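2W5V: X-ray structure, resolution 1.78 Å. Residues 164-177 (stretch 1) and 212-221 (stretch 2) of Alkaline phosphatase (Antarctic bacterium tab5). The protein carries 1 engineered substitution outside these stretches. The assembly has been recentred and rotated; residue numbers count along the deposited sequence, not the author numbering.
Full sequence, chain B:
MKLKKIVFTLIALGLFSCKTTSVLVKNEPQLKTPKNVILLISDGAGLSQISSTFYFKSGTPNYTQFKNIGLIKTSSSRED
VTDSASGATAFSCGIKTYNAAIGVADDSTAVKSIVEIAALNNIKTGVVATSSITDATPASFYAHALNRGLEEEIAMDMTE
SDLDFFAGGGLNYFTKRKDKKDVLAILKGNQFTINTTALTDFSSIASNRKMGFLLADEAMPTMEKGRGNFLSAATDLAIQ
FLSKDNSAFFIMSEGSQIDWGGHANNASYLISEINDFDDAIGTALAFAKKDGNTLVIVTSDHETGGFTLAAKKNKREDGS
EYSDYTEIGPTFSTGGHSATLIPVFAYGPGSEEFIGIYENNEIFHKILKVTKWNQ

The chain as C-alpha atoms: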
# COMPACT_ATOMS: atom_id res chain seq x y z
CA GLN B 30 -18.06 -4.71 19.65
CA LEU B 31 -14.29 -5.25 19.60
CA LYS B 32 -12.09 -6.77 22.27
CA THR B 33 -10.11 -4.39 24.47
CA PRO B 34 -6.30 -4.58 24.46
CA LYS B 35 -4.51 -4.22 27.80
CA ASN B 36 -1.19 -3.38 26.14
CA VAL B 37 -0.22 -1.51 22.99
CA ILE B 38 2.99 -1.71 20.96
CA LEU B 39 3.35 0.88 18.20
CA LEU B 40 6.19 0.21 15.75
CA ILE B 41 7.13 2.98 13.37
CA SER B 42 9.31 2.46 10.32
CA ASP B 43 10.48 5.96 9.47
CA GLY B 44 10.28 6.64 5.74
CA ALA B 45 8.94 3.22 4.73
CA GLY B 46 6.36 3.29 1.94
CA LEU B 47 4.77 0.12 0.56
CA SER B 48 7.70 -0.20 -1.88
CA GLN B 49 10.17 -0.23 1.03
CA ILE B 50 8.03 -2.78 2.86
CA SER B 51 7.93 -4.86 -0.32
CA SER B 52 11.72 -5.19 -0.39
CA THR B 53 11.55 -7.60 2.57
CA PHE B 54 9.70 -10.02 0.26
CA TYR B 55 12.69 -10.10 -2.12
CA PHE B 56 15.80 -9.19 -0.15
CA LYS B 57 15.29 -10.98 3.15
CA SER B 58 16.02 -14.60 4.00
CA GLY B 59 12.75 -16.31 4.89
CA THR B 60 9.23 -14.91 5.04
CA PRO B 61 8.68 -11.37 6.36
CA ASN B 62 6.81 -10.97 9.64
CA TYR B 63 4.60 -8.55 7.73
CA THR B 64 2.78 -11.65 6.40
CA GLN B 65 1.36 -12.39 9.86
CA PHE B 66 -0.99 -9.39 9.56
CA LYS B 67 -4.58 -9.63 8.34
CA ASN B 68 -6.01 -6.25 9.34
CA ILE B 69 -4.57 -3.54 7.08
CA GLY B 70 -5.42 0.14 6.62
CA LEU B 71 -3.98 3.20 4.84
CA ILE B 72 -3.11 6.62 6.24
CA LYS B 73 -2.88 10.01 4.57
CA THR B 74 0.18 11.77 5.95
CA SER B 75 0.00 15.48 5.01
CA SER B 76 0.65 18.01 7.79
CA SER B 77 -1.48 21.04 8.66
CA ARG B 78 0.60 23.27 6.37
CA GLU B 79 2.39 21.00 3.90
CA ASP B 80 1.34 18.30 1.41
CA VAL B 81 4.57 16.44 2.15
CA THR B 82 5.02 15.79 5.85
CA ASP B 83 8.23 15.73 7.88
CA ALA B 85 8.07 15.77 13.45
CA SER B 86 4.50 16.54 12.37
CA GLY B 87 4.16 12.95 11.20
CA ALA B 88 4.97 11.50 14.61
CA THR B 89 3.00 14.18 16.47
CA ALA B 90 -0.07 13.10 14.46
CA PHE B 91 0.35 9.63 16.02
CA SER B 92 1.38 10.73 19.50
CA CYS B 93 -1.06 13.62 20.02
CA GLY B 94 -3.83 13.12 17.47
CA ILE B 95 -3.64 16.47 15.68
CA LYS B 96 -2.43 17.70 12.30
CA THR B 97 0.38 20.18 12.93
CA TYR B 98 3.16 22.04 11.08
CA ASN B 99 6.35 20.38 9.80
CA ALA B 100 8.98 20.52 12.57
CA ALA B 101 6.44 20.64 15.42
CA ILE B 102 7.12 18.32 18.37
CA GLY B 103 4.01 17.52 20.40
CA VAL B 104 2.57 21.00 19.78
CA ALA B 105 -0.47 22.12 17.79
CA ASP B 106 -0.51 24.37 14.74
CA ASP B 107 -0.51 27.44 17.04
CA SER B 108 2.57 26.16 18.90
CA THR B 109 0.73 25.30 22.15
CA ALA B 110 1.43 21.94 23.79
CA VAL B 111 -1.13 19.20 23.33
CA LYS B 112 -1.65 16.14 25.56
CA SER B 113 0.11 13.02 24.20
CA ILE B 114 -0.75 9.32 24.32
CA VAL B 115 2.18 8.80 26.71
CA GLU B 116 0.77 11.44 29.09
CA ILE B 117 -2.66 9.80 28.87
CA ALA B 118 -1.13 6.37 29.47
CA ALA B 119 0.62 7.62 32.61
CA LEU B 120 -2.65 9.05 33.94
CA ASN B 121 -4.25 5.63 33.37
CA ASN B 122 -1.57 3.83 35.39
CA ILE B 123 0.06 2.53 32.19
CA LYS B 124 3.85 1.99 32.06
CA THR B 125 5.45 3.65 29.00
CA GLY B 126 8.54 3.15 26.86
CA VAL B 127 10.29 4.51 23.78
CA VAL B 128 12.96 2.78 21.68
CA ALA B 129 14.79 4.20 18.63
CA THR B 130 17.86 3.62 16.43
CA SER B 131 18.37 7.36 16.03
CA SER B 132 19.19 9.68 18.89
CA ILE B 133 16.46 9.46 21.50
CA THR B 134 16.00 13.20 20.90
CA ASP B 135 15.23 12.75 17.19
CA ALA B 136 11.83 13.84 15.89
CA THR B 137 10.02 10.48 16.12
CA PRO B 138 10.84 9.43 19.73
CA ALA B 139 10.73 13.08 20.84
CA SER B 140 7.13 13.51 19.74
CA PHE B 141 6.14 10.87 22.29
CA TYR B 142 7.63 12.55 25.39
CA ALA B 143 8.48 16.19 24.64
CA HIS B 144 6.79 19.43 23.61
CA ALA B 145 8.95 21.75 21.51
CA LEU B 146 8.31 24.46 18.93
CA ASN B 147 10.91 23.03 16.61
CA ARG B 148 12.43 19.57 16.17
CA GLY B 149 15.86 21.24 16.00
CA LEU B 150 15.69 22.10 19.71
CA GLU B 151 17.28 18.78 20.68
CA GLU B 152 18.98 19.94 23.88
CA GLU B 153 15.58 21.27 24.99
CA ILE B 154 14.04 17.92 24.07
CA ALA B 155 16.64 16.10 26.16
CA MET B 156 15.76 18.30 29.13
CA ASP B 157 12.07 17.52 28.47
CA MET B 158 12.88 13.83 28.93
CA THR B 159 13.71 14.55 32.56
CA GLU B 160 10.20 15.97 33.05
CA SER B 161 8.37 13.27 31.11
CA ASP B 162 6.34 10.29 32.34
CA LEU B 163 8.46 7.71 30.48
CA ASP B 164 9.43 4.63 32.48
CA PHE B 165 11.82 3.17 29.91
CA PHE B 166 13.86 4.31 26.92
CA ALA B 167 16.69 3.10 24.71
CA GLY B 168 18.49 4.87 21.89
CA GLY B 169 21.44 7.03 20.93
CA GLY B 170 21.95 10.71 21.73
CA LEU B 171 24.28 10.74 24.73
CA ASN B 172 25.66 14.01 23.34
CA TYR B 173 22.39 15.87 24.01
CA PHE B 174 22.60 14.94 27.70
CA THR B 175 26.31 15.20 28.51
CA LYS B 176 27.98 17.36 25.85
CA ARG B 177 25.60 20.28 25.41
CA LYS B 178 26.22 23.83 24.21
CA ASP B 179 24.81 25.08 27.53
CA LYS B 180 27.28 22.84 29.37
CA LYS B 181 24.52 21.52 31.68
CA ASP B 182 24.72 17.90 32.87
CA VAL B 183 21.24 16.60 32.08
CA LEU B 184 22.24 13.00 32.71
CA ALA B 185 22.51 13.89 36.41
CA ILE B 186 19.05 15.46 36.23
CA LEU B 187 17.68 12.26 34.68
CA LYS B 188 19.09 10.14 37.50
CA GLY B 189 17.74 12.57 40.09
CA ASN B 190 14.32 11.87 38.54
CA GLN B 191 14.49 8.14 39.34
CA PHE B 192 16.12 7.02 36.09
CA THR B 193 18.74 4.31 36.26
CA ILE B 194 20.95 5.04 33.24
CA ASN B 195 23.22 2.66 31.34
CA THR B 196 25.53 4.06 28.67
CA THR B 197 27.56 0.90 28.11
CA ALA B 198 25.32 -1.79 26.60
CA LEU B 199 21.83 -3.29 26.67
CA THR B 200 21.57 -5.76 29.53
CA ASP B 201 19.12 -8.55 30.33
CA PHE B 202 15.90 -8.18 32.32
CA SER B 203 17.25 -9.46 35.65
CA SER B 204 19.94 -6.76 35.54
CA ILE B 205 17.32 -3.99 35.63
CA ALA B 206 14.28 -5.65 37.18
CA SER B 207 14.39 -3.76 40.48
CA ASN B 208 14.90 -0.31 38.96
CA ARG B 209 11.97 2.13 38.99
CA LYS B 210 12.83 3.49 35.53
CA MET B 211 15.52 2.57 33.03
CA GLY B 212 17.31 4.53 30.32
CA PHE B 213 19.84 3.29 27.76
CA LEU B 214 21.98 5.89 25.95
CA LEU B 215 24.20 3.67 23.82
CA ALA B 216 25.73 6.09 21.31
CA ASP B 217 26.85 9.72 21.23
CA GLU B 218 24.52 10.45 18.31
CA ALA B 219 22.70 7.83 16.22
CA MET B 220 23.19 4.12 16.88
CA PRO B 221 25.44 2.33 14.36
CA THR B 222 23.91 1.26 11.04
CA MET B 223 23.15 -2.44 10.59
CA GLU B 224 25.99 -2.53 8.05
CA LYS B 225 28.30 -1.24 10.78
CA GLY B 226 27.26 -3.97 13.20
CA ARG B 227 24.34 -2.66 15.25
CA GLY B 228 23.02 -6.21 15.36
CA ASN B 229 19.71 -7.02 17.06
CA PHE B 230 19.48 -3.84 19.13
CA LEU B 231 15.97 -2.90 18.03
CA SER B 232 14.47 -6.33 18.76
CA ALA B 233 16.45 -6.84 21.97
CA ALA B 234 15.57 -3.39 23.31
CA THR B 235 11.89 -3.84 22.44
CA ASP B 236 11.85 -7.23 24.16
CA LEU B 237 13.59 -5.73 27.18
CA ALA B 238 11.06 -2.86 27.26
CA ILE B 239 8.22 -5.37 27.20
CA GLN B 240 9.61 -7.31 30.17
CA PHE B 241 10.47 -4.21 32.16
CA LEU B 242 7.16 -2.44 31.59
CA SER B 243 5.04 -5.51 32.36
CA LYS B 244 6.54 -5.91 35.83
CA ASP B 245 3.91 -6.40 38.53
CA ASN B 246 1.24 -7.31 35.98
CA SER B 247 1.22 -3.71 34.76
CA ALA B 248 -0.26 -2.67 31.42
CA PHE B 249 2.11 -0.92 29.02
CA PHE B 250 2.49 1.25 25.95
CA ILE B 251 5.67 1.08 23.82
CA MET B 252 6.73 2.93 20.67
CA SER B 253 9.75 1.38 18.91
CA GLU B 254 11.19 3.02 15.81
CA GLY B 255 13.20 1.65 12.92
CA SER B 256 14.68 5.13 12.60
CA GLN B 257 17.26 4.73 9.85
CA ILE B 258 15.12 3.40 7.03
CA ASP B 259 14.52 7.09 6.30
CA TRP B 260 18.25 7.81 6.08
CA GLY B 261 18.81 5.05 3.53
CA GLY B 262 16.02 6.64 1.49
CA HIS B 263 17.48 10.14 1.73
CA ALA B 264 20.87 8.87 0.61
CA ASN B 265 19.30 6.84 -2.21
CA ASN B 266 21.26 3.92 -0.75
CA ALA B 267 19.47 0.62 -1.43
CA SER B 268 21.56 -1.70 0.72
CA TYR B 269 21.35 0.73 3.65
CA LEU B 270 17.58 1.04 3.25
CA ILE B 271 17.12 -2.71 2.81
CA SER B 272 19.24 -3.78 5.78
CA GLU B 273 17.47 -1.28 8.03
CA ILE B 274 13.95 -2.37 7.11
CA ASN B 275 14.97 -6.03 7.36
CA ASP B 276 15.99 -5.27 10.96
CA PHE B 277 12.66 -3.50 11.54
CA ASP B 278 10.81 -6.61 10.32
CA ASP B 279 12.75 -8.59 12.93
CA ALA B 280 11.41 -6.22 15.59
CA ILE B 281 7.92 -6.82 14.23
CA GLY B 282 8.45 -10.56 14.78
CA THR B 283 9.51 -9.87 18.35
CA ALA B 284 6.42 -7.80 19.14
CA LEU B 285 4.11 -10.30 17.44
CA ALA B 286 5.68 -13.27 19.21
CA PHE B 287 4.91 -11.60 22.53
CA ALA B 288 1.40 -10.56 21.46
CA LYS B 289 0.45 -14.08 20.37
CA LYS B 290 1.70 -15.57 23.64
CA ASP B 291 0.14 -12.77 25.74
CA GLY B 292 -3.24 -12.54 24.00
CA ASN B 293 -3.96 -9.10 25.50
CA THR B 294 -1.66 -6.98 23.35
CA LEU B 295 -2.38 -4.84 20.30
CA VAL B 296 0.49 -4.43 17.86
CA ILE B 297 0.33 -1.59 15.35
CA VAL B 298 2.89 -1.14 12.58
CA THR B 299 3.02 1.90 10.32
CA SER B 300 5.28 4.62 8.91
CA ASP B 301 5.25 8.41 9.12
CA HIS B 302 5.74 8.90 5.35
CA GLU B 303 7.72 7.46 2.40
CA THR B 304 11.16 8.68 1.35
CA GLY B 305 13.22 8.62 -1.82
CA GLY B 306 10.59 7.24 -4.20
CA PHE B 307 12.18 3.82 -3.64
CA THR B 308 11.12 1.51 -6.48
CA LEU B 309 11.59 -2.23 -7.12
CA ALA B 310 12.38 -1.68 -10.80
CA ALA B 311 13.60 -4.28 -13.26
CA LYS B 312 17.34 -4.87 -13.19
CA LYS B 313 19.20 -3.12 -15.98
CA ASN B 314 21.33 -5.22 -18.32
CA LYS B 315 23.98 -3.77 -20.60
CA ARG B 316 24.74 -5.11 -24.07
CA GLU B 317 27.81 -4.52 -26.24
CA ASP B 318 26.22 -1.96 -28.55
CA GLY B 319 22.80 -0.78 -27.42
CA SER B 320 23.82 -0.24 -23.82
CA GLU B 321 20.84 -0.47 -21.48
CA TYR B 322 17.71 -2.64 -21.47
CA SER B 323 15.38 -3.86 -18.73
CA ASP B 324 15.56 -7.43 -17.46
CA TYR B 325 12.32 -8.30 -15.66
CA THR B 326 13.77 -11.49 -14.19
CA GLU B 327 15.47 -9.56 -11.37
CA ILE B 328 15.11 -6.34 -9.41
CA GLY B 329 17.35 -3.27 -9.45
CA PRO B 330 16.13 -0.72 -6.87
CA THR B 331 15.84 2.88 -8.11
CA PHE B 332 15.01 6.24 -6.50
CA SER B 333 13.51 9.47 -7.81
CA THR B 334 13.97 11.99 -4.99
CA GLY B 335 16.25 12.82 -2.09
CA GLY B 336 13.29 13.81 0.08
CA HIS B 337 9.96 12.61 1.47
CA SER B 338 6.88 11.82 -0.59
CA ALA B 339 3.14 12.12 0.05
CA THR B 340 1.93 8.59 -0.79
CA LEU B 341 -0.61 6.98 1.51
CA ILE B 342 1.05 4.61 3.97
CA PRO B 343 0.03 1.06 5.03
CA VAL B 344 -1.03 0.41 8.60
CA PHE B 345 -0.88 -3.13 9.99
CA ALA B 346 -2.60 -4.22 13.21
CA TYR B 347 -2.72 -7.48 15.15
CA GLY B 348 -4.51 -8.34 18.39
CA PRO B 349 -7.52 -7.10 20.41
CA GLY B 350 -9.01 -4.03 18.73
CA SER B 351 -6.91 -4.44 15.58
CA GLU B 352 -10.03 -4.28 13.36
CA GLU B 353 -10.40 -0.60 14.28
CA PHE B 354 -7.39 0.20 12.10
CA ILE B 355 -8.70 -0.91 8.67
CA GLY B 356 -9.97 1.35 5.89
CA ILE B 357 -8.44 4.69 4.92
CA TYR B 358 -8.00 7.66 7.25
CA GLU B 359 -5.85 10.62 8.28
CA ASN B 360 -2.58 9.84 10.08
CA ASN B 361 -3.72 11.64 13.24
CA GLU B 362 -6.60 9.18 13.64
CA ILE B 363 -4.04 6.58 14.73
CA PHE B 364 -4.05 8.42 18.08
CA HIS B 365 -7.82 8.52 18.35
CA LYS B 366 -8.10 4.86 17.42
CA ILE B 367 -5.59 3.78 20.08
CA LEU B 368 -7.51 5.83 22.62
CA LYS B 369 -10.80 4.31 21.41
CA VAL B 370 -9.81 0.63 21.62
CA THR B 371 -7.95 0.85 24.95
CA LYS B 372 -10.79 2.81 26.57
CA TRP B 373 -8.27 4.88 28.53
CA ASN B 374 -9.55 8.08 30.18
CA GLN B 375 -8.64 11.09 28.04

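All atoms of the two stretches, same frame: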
# COMPACT_ATOMS: atom_id res chain seq x y z
N ASP B 164 8.87 5.56 31.51
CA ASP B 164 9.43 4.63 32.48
C ASP B 164 10.65 3.93 31.92
O ASP B 164 11.49 3.43 32.67
CB ASP B 164 8.38 3.59 32.86
CG ASP B 164 7.14 4.22 33.48
OD1 ASP B 164 7.21 4.71 34.64
OD2 ASP B 164 6.09 4.23 32.81
N PHE B 165 10.75 3.89 30.59
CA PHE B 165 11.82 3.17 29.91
C PHE B 165 12.19 3.86 28.60
O PHE B 165 11.31 4.33 27.88
CB PHE B 165 11.36 1.74 29.62
CG PHE B 165 12.40 0.87 28.95
CD1 PHE B 165 13.16 -0.02 29.70
CD2 PHE B 165 12.60 0.92 27.58
CE1 PHE B 165 14.11 -0.83 29.09
CE2 PHE B 165 13.55 0.10 26.96
CZ PHE B 165 14.30 -0.77 27.72
N PHE B 166 13.47 3.91 28.27
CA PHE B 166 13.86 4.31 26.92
C PHE B 166 15.19 3.71 26.53
O PHE B 166 15.99 3.34 27.39
CB PHE B 166 13.85 5.84 26.74
CG PHE B 166 14.95 6.55 27.49
CD1 PHE B 166 16.22 6.68 26.94
CD2 PHE B 166 14.71 7.10 28.74
CE1 PHE B 166 17.23 7.34 27.63
CE2 PHE B 166 15.71 7.76 29.43
CZ PHE B 166 16.98 7.88 28.87
N ALA B 167 15.43 3.60 25.23
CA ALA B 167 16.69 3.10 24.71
C ALA B 167 16.95 3.70 23.34
O ALA B 167 16.09 3.64 22.45
CB ALA B 167 16.67 1.58 24.63
N GLY B 168 18.12 4.29 23.17
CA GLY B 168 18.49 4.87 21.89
C GLY B 168 19.88 5.46 21.92
O GLY B 168 20.65 5.19 22.85
N GLY B 169 20.21 6.26 20.91
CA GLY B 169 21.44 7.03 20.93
C GLY B 169 21.19 8.40 21.54
O GLY B 169 20.17 8.62 22.20
N GLY B 170 22.12 9.33 21.33
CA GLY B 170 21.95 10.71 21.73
C GLY B 170 22.59 11.13 23.04
O GLY B 170 22.19 12.12 23.64
N LEU B 171 23.60 10.38 23.49
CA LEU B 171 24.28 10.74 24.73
C LEU B 171 24.79 12.19 24.70
O LEU B 171 24.83 12.87 25.73
CB LEU B 171 25.44 9.78 25.01
CG LEU B 171 26.16 9.95 26.35
CD1 LEU B 171 25.17 9.83 27.51
CD2 LEU B 171 27.26 8.92 26.49
N ASN B 172 25.17 12.65 23.52
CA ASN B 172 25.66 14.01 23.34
C ASN B 172 24.69 15.07 23.86
O ASN B 172 25.10 16.07 24.45
CB ASN B 172 25.97 14.29 21.87
CG ASN B 172 27.34 13.78 21.45
OD1 ASN B 172 28.14 13.36 22.29
ND2 ASN B 172 27.62 13.81 20.15
N TYR B 173 23.39 14.86 23.64
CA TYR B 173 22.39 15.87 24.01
C TYR B 173 22.14 15.94 25.52
O TYR B 173 21.48 16.86 26.02
CB TYR B 173 21.10 15.62 23.22
CG TYR B 173 21.38 15.64 21.74
CD1 TYR B 173 21.59 14.46 21.04
CD2 TYR B 173 21.51 16.84 21.05
CE1 TYR B 173 21.89 14.47 19.68
CE2 TYR B 173 21.80 16.87 19.70
CZ TYR B 173 21.99 15.68 19.02
OH TYR B 173 22.29 15.71 17.68
N PHE B 174 22.70 14.98 26.24
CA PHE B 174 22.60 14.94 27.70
C PHE B 174 23.90 15.32 28.43
O PHE B 174 23.86 15.85 29.54
CB PHE B 174 22.14 13.55 28.16
CG PHE B 174 20.75 13.20 27.74
CD1 PHE B 174 19.68 13.39 28.61
CD2 PHE B 174 20.49 12.68 26.48
CE1 PHE B 174 18.39 13.08 28.23
CE2 PHE B 174 19.20 12.36 26.09
CZ PHE B 174 18.15 12.56 26.97
N THR B 175 25.04 15.05 27.81
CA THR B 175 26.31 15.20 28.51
C THR B 175 27.35 16.07 27.81
O THR B 175 28.42 16.32 28.36
CB THR B 175 26.97 13.84 28.77
OG1 THR B 175 27.44 13.29 27.54
CG2 THR B 175 25.98 12.88 29.41
N LYS B 176 27.06 16.50 26.59
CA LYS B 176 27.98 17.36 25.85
C LYS B 176 27.20 18.44 25.13
O LYS B 176 27.18 18.50 23.90
CB LYS B 176 28.83 16.54 24.88
CG LYS B 176 29.68 15.48 25.58
CD LYS B 176 30.51 14.66 24.61
CE LYS B 176 31.22 13.53 25.33
NZ LYS B 176 32.08 12.73 24.41
N ARG B 177 26.54 19.29 25.92
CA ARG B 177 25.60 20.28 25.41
C ARG B 177 26.27 21.64 25.27
O ARG B 177 27.28 21.93 25.92
CB ARG B 177 24.41 20.40 26.37
CG ARG B 177 23.68 19.09 26.63
CD ARG B 177 22.91 19.12 27.95
NE ARG B 177 22.04 20.29 28.06
CZ ARG B 177 20.77 20.33 27.64
NH1 ARG B 177 20.21 19.26 27.08
NH2 ARG B 177 20.07 21.44 27.78
N GLY B 212 16.96 3.84 31.54
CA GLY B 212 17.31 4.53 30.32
C GLY B 212 18.62 4.02 29.75
O GLY B 212 19.62 3.90 30.46
N PHE B 213 18.63 3.72 28.45
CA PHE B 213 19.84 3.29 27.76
C PHE B 213 20.25 4.33 26.72
O PHE B 213 19.50 4.58 25.76
CB PHE B 213 19.63 1.94 27.07
CG PHE B 213 19.46 0.78 28.00
CD1 PHE B 213 20.57 0.05 28.44
CD2 PHE B 213 18.20 0.38 28.42
CE1 PHE B 213 20.42 -1.04 29.29
CE2 PHE B 213 18.04 -0.71 29.27
CZ PHE B 213 19.15 -1.42 29.71
N LEU B 214 21.42 4.93 26.91
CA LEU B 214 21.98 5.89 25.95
C LEU B 214 23.27 5.31 25.38
O LEU B 214 24.34 5.52 25.93
CB LEU B 214 22.24 7.24 26.64
CG LEU B 214 20.98 8.03 27.03
CD1 LEU B 214 21.31 9.18 27.99
CD2 LEU B 214 20.25 8.55 25.79
N LEU B 215 23.14 4.58 24.27
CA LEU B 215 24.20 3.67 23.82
C LEU B 215 25.06 4.18 22.66
O LEU B 215 25.81 3.42 22.05
CB LEU B 215 23.59 2.31 23.47
CG LEU B 215 22.81 1.66 24.60
CD1 LEU B 215 22.24 0.32 24.17
CD2 LEU B 215 23.70 1.51 25.85
N ALA B 216 24.94 5.47 22.36
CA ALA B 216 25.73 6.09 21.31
C ALA B 216 25.73 7.59 21.54
O ALA B 216 24.81 8.11 22.16
CB ALA B 216 25.16 5.77 19.93
N ASP B 217 26.76 8.28 21.05
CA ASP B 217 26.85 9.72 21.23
C ASP B 217 25.76 10.41 20.41
O ASP B 217 25.10 11.33 20.90
CB ASP B 217 28.22 10.24 20.81
CG ASP B 217 29.34 9.75 21.72
OD1 ASP B 217 29.03 9.18 22.79
OD2 ASP B 217 30.52 9.93 21.36
N GLU B 218 25.58 9.95 19.17
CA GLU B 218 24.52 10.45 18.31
C GLU B 218 23.60 9.29 17.92
O GLU B 218 22.98 8.67 18.78
CB GLU B 218 25.10 11.15 17.09
CG GLU B 218 25.94 12.39 17.44
CD GLU B 218 25.08 13.58 17.82
OE1 GLU B 218 25.50 14.39 18.68
OE2 GLU B 218 23.96 13.71 17.27
N ALA B 219 23.52 8.96 16.63
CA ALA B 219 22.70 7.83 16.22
C ALA B 219 23.40 6.53 16.58
O ALA B 219 24.63 6.49 16.68
CB ALA B 219 22.42 7.88 14.72
N MET B 220 22.62 5.46 16.76
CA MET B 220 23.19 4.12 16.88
C MET B 220 23.88 3.77 15.56
O MET B 220 23.59 4.39 14.53
CB MET B 220 22.10 3.09 17.15
CG MET B 220 21.30 3.35 18.42
SD MET B 220 22.30 3.06 19.88
CE MET B 220 22.62 1.30 19.71
N PRO B 221 24.77 2.78 15.59
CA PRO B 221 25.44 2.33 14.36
C PRO B 221 24.42 1.85 13.33
O PRO B 221 23.32 1.45 13.72
CB PRO B 221 26.29 1.14 14.84
CG PRO B 221 26.54 1.43 16.30
CD PRO B 221 25.28 2.09 16.79
O HOH W 1 28.36 11.56 24.05
O HOH W 2 31.75 9.30 24.16

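Parallel strands pair through alternating backbone hydrogen bonds, and where the ladder ends, further contacts can keep the two segments together. Stretches 164-177 and 212-221 of this alkaline phosphatase illustrate both halves of that principle, burying 881 Å² between them.

The strand containing Phe165 to Gly169 runs parallel to Gly212–Leu214, their directions 2° apart. Phe165 begins the contact with its ring, whose CE1 lies 3.9 Å from CE2 of Phe213 in an oblique aromatic pair. Phe166 carries its side chain, in the p rotamer, to the face of the sheet it shares with Leu214, where the ring covers Gly212: CA of Gly212 sits 3.7 Å from the ring centroid of Phe166, almost on the ring normal. Glycine suits this position because a CB there would lie 2.5 Å from CZ of Phe166. Phe166 O makes the first ladder bond between the two stretches, accepting from Phe213 N at 2.9 Å. Ala167 shares a face with Phe213, CB to CB 3.9 Å, and its small side chain fits beside the larger one.

Gly168 continues the ladder in both directions: its N donates to O of Phe213 and its O accepts from N of Leu215, each at 2.9 Å. At Gly169 the two stretches come too close for a side chain. Its CA approaches O of Glu218 to 3.1 Å, and a CB would clash with that same oxygen. Gly170 adopts a positive phi that itself favours glycine, and its N makes two weak hydrogen bonds, to O of Ala216 at 3.1 Å and to O of Glu218 at 2.8 Å.

The next two amides make straighter hydrogen bonds than that of Gly170. N of Leu171 donates to O of Ala216, and N of Asn172 to O of Asp217, both at 2.9 Å, so successive amides of stretch 1 meet successive carbonyls of stretch 2. The side chain of Leu171 joins an apolar cluster through CD1, 3.9 Å from CD1 of Leu214.

Glu218 points its CA-to-CB bond away, yet its carboxylate comes back to receive two partners: ND2 of Asn172 donates to OE1 of Glu218, and OH of Tyr173 to OE2 of Glu218, each at 2.6 Å. A water bridges the two stretches, donating to OD1 of Asn172 at 2.5 Å and, weakly, to OD1 of Asp217 at 2.8 Å. CD1 of Leu214 also lies over one face of the Phe174 ring, 4.2 Å from its centroid. Finally, NZ of the exposed Lys176 stays 4.4 Å from OD2 of Asp217, beyond a salt bridge.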